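Local coordinates for protein apical membrane antigen 1 (Neospora caninum, PDB 4APL) that probably takes part in assembling the moving junction through which this apicomplexan parasite invades host cells, at residues A373-F385 and R395-S407. Residues are numbered along the deposited sequence; the frame is centred on the assembly and turned at random.
Sequences ALQCRSSEFPETF and RQKTSCVGGQIQS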
loop_
_atom_site.group_PDB
_atom_site.type_symbol
_atom_site.label_atom_id
_atom_site.label_comp_id
_atom_site.label_asym_id
_atom_site.label_seq_id
_atom_site.Cartn_x
_atom_site.Cartn_y
_atom_site.Cartn_z
ATOM N N ALA A 373 13.878 -16.146 -5.637
ATOM C CA ALA A 373 13.386 -17.155 -4.708
ATOM C C ALA A 373 12.509 -18.199 -5.403
ATOM O O ALA A 373 12.443 -19.355 -4.985
ATOM C CB ALA A 373 12.625 -16.491 -3.568
ATOM N N LEU A 374 11.826 -17.782 -6.462
ATOM C CA LEU A 374 10.838 -18.636 -7.099
ATOM C C LEU A 374 11.451 -19.587 -8.130
ATOM O O LEU A 374 10.727 -20.265 -8.863
ATOM C CB LEU A 374 9.740 -17.790 -7.738
ATOM C CG LEU A 374 8.584 -17.344 -6.844
ATOM C CD1 LEU A 374 7.632 -16.452 -7.626
ATOM C CD2 LEU A 374 7.840 -18.541 -6.275
ATOM N N GLN A 375 12.779 -19.668 -8.154
ATOM C CA GLN A 375 13.488 -20.339 -9.240
ATOM C C GLN A 375 14.021 -21.712 -8.871
ATOM O O GLN A 375 14.308 -21.991 -7.710
ATOM C CB GLN A 375 14.616 -19.466 -9.770
ATOM C CG GLN A 375 14.132 -18.366 -10.690
ATOM C CD GLN A 375 15.273 -17.546 -11.250
ATOM O OE1 GLN A 375 16.430 -17.702 -10.839
ATOM N NE2 GLN A 375 14.958 -16.664 -12.194
ATOM N N CYS A 376 14.163 -22.561 -9.880
ATOM C CA CYS A 376 14.495 -23.954 -9.667
ATOM C C CYS A 376 15.101 -24.540 -10.937
ATOM O O CYS A 376 14.966 -23.975 -12.022
ATOM C CB CYS A 376 13.238 -24.740 -9.268
ATOM S SG CYS A 376 11.863 -24.623 -10.448
ATOM N N ARG A 377 15.782 -25.669 -10.789
ATOM C CA ARG A 377 16.008 -26.573 -11.905
ATOM C C ARG A 377 15.480 -27.957 -11.540
ATOM O O ARG A 377 15.516 -28.357 -10.372
ATOM C CB ARG A 377 17.491 -26.671 -12.233
ATOM C CG ARG A 377 18.171 -25.350 -12.525
ATOM C CD ARG A 377 19.665 -25.587 -12.610
ATOM N NE ARG A 377 20.430 -24.351 -12.664
ATOM C CZ ARG A 377 21.754 -24.311 -12.674
ATOM N NH1 ARG A 377 22.439 -25.444 -12.638
ATOM N NH2 ARG A 377 22.387 -23.150 -12.720
ATOM N N SER A 378 15.008 -28.687 -12.551
ATOM C CA SER A 378 14.401 -30.005 -12.352
ATOM C C SER A 378 15.398 -30.966 -11.707
ATOM O O SER A 378 15.048 -31.734 -10.808
ATOM C CB SER A 378 13.914 -30.576 -13.687
ATOM O OG SER A 378 13.791 -29.553 -14.663
ATOM N N SER A 379 16.646 -30.896 -12.166
ATOM C CA SER A 379 17.735 -31.715 -11.637
ATOM C C SER A 379 17.949 -31.542 -10.126
ATOM O O SER A 379 18.554 -32.397 -9.486
ATOM C CB SER A 379 19.028 -31.386 -12.380
ATOM O OG SER A 379 18.797 -30.396 -13.369
ATOM N N GLU A 380 17.457 -30.436 -9.568
ATOM C CA GLU A 380 17.680 -30.099 -8.157
ATOM C C GLU A 380 16.404 -30.192 -7.330
ATOM O O GLU A 380 16.443 -30.326 -6.103
ATOM C CB GLU A 380 18.237 -28.684 -8.034
ATOM C CG GLU A 380 19.742 -28.618 -7.865
ATOM C CD GLU A 380 20.342 -27.451 -8.616
ATOM O OE1 GLU A 380 20.370 -26.328 -8.060
ATOM O OE2 GLU A 380 20.751 -27.652 -9.780
ATOM N N PHE A 381 15.273 -30.081 -8.014
ATOM C CA PHE A 381 13.993 -29.938 -7.360
ATOM C C PHE A 381 13.088 -31.037 -7.878
ATOM O O PHE A 381 12.376 -30.842 -8.855
ATOM C CB PHE A 381 13.398 -28.564 -7.677
ATOM C CG PHE A 381 12.259 -28.177 -6.781
ATOM C CD1 PHE A 381 11.027 -28.809 -6.890
ATOM C CD2 PHE A 381 12.426 -27.196 -5.820
ATOM C CE1 PHE A 381 9.987 -28.472 -6.049
ATOM C CE2 PHE A 381 11.385 -26.846 -4.980
ATOM C CZ PHE A 381 10.165 -27.490 -5.092
ATOM N N PRO A 382 13.118 -32.206 -7.226
ATOM C CA PRO A 382 12.290 -33.335 -7.644
ATOM C C PRO A 382 10.785 -33.047 -7.529
ATOM O O PRO A 382 10.356 -32.195 -6.742
ATOM C CB PRO A 382 12.690 -34.434 -6.659
ATOM C CG PRO A 382 13.089 -33.692 -5.423
ATOM C CD PRO A 382 13.775 -32.453 -5.927
ATOM N N GLU A 383 10.001 -33.754 -8.335
ATOM C CA GLU A 383 8.552 -33.709 -8.249
ATOM C C GLU A 383 8.076 -34.319 -6.929
ATOM O O GLU A 383 8.676 -35.259 -6.417
ATOM C CB GLU A 383 7.961 -34.475 -9.429
ATOM C CG GLU A 383 6.467 -34.315 -9.617
ATOM C CD GLU A 383 6.066 -34.515 -11.060
ATOM O OE1 GLU A 383 6.633 -33.817 -11.933
ATOM O OE2 GLU A 383 5.195 -35.372 -11.321
ATOM N N THR A 384 6.990 -33.792 -6.383
ATOM C CA THR A 384 6.532 -34.232 -5.080
ATOM C C THR A 384 5.005 -34.309 -4.999
ATOM O O THR A 384 4.299 -33.559 -5.675
ATOM C CB THR A 384 7.124 -33.342 -3.969
ATOM O OG1 THR A 384 7.682 -34.171 -2.945
ATOM C CG2 THR A 384 6.080 -32.370 -3.374
ATOM N N PHE A 385 4.504 -35.249 -4.204
ATOM C CA PHE A 385 3.069 -35.424 -4.041
ATOM C C PHE A 385 2.694 -35.580 -2.578
ATOM O O PHE A 385 3.241 -36.430 -1.878
ATOM C CB PHE A 385 2.608 -36.645 -4.818
ATOM C CG PHE A 385 2.541 -36.421 -6.288
ATOM C CD1 PHE A 385 1.421 -35.848 -6.860
ATOM C CD2 PHE A 385 3.605 -36.765 -7.102
ATOM C CE1 PHE A 385 1.351 -35.631 -8.226
ATOM C CE2 PHE A 385 3.548 -36.556 -8.469
ATOM C CZ PHE A 385 2.416 -35.989 -9.034
ATOM N N ARG A 395 -4.809 -33.378 -4.032
ATOM C CA ARG A 395 -3.520 -33.409 -3.346
ATOM C C ARG A 395 -2.565 -32.409 -3.978
ATOM O O ARG A 395 -2.689 -32.072 -5.160
ATOM C CB ARG A 395 -2.914 -34.821 -3.344
ATOM C CG ARG A 395 -2.473 -35.336 -4.710
ATOM C CD ARG A 395 -2.308 -36.851 -4.736
ATOM N NE ARG A 395 -2.093 -37.337 -6.096
ATOM C CZ ARG A 395 -1.289 -38.347 -6.409
ATOM N NH1 ARG A 395 -0.628 -38.986 -5.455
ATOM N NH2 ARG A 395 -1.133 -38.713 -7.675
ATOM N N GLN A 396 -1.634 -31.911 -3.171
ATOM C CA GLN A 396 -0.613 -30.991 -3.642
ATOM C C GLN A 396 0.308 -31.663 -4.680
ATOM O O GLN A 396 0.663 -32.838 -4.544
ATOM C CB GLN A 396 0.194 -30.486 -2.439
ATOM C CG GLN A 396 1.322 -29.529 -2.783
ATOM C CD GLN A 396 0.809 -28.213 -3.322
ATOM O OE1 GLN A 396 1.260 -27.731 -4.364
ATOM N NE2 GLN A 396 -0.153 -27.628 -2.620
ATOM N N LYS A 397 0.689 -30.921 -5.716
ATOM C CA LYS A 397 1.751 -31.367 -6.611
ATOM C C LYS A 397 2.797 -30.281 -6.872
ATOM O O LYS A 397 2.529 -29.293 -7.563
ATOM C CB LYS A 397 1.177 -31.882 -7.934
ATOM C CG LYS A 397 2.237 -32.271 -8.956
ATOM C CD LYS A 397 1.713 -32.138 -10.373
ATOM C CE LYS A 397 2.587 -32.881 -11.363
ATOM N NZ LYS A 397 1.795 -33.232 -12.571
ATOM N N THR A 398 3.999 -30.492 -6.341
ATOM C CA THR A 398 5.108 -29.552 -6.518
ATOM C C THR A 398 6.135 -30.097 -7.512
ATOM O O THR A 398 6.514 -31.268 -7.444
ATOM C CB THR A 398 5.817 -29.252 -5.178
ATOM O OG1 THR A 398 4.865 -29.257 -4.108
ATOM C CG2 THR A 398 6.503 -27.896 -5.231
ATOM N N SER A 399 6.581 -29.243 -8.432
ATOM C CA SER A 399 7.619 -29.619 -9.396
ATOM C C SER A 399 8.314 -28.390 -9.982
ATOM O O SER A 399 7.993 -27.256 -9.616
ATOM C CB SER A 399 7.036 -30.485 -10.512
ATOM O OG SER A 399 6.162 -29.726 -11.316
ATOM N N CYS A 400 9.273 -28.612 -10.876
ATOM C CA CYS A 400 9.935 -27.497 -11.552
ATOM C C CYS A 400 9.594 -27.422 -13.040
ATOM O O CYS A 400 10.107 -28.191 -13.847
ATOM C CB CYS A 400 11.453 -27.528 -11.339
ATOM S SG CYS A 400 12.294 -26.023 -11.897
ATOM N N VAL A 401 8.732 -26.475 -13.395
ATOM C CA VAL A 401 8.304 -26.312 -14.769
ATOM C C VAL A 401 8.826 -25.011 -15.348
ATOM O O VAL A 401 8.470 -23.930 -14.891
ATOM C CB VAL A 401 6.775 -26.363 -14.882
ATOM C CG1 VAL A 401 6.323 -26.055 -16.307
ATOM C CG2 VAL A 401 6.273 -27.727 -14.418
ATOM N N GLY A 402 9.697 -25.141 -16.344
ATOM C CA GLY A 402 10.265 -24.007 -17.046
ATOM C C GLY A 402 10.940 -23.043 -16.101
ATOM O O GLY A 402 10.622 -21.853 -16.091
ATOM N N GLY A 403 11.830 -23.569 -15.265
ATOM C CA GLY A 403 12.683 -22.738 -14.412
ATOM C C GLY A 403 12.057 -22.203 -13.133
ATOM O O GLY A 403 12.747 -21.607 -12.308
ATOM N N GLN A 404 10.754 -22.413 -12.959
ATOM C CA GLN A 404 10.032 -21.847 -11.819
ATOM C C GLN A 404 9.190 -22.895 -11.101
ATOM O O GLN A 404 8.699 -23.825 -11.736
ATOM C CB GLN A 404 9.150 -20.694 -12.282
ATOM C CG GLN A 404 9.929 -19.557 -12.920
ATOM C CD GLN A 404 9.042 -18.585 -13.672
ATOM O OE1 GLN A 404 7.826 -18.530 -13.454
ATOM N NE2 GLN A 404 9.649 -17.804 -14.563
ATOM N N ILE A 405 9.032 -22.746 -9.784
ATOM C CA ILE A 405 8.247 -23.691 -8.993
ATOM C C ILE A 405 6.858 -23.797 -9.590
ATOM O O ILE A 405 6.210 -22.782 -9.845
ATOM C CB ILE A 405 8.085 -23.236 -7.529
ATOM C CG1 ILE A 405 9.411 -22.758 -6.963
ATOM C CG2 ILE A 405 7.530 -24.356 -6.651
ATOM C CD1 ILE A 405 9.360 -22.552 -5.465
ATOM N N GLN A 406 6.403 -25.025 -9.817
ATOM C CA GLN A 406 4.985 -25.269 -10.036
ATOM C C GLN A 406 4.339 -25.869 -8.811
ATOM O O GLN A 406 4.778 -26.892 -8.293
ATOM C CB GLN A 406 4.754 -26.166 -11.236
ATOM C CG GLN A 406 4.570 -25.380 -12.510
ATOM C CD GLN A 406 3.505 -25.985 -13.391
ATOM O OE1 GLN A 406 3.081 -27.124 -13.178
ATOM N NE2 GLN A 406 3.062 -25.224 -14.391
ATOM N N SER A 407 3.307 -25.196 -8.331
ATOM C CA SER A 407 2.543 -25.665 -7.197
ATOM C C SER A 407 1.098 -25.707 -7.636
ATOM O O SER A 407 0.510 -24.662 -7.923
ATOM C CB SER A 407 2.707 -24.691 -6.033
ATOM O OG SER A 407 1.937 -25.099 -4.925
#
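The carbonyl oxygen of Thr-398 accepts the backbone N-H of Thr-384, with Thr-384 N 2.8 Å from Thr-398 O. Glu-383 CA also lies against this oxygen. The return bond, Thr-398 N to Thr-384 O, is longer at 3.2 Å. The two bonds join strand 384-385, an outer strand, antiparallel to strand 394-401 in a small three-stranded sheet in the cystine-rich C-terminal part of the ectodomain fragment. Strands 394-401 and 404-411 form its hairpin, closed by a type I' turn from Val-401 to Gln-404.

On one face, Phe-385 lies alongside Lys-397, its CE1 3.6 Å from Lys-397 CG. Phe-385 CD1 sits over the centre of the Arg-395 guanidinium, whose plane is turned 29° from the ring. Arg-395 NE is bonded to Asp-411 O. On the other face, Thr-398 CG2 meets the edge of the Phe-381 ring, 3.6 Å from CE1.

At the turn end, Leu-374 O accepts Ile-405 N, and Gly-403 O accepts Cys-376 N. The Cys-376 to Cys-400 disulfide ties the loop to the hairpin. With chi1 of Cys-400 at -170°, its SG swings away from the backbone N and reaches Cys-376 SG at 2.1 Å.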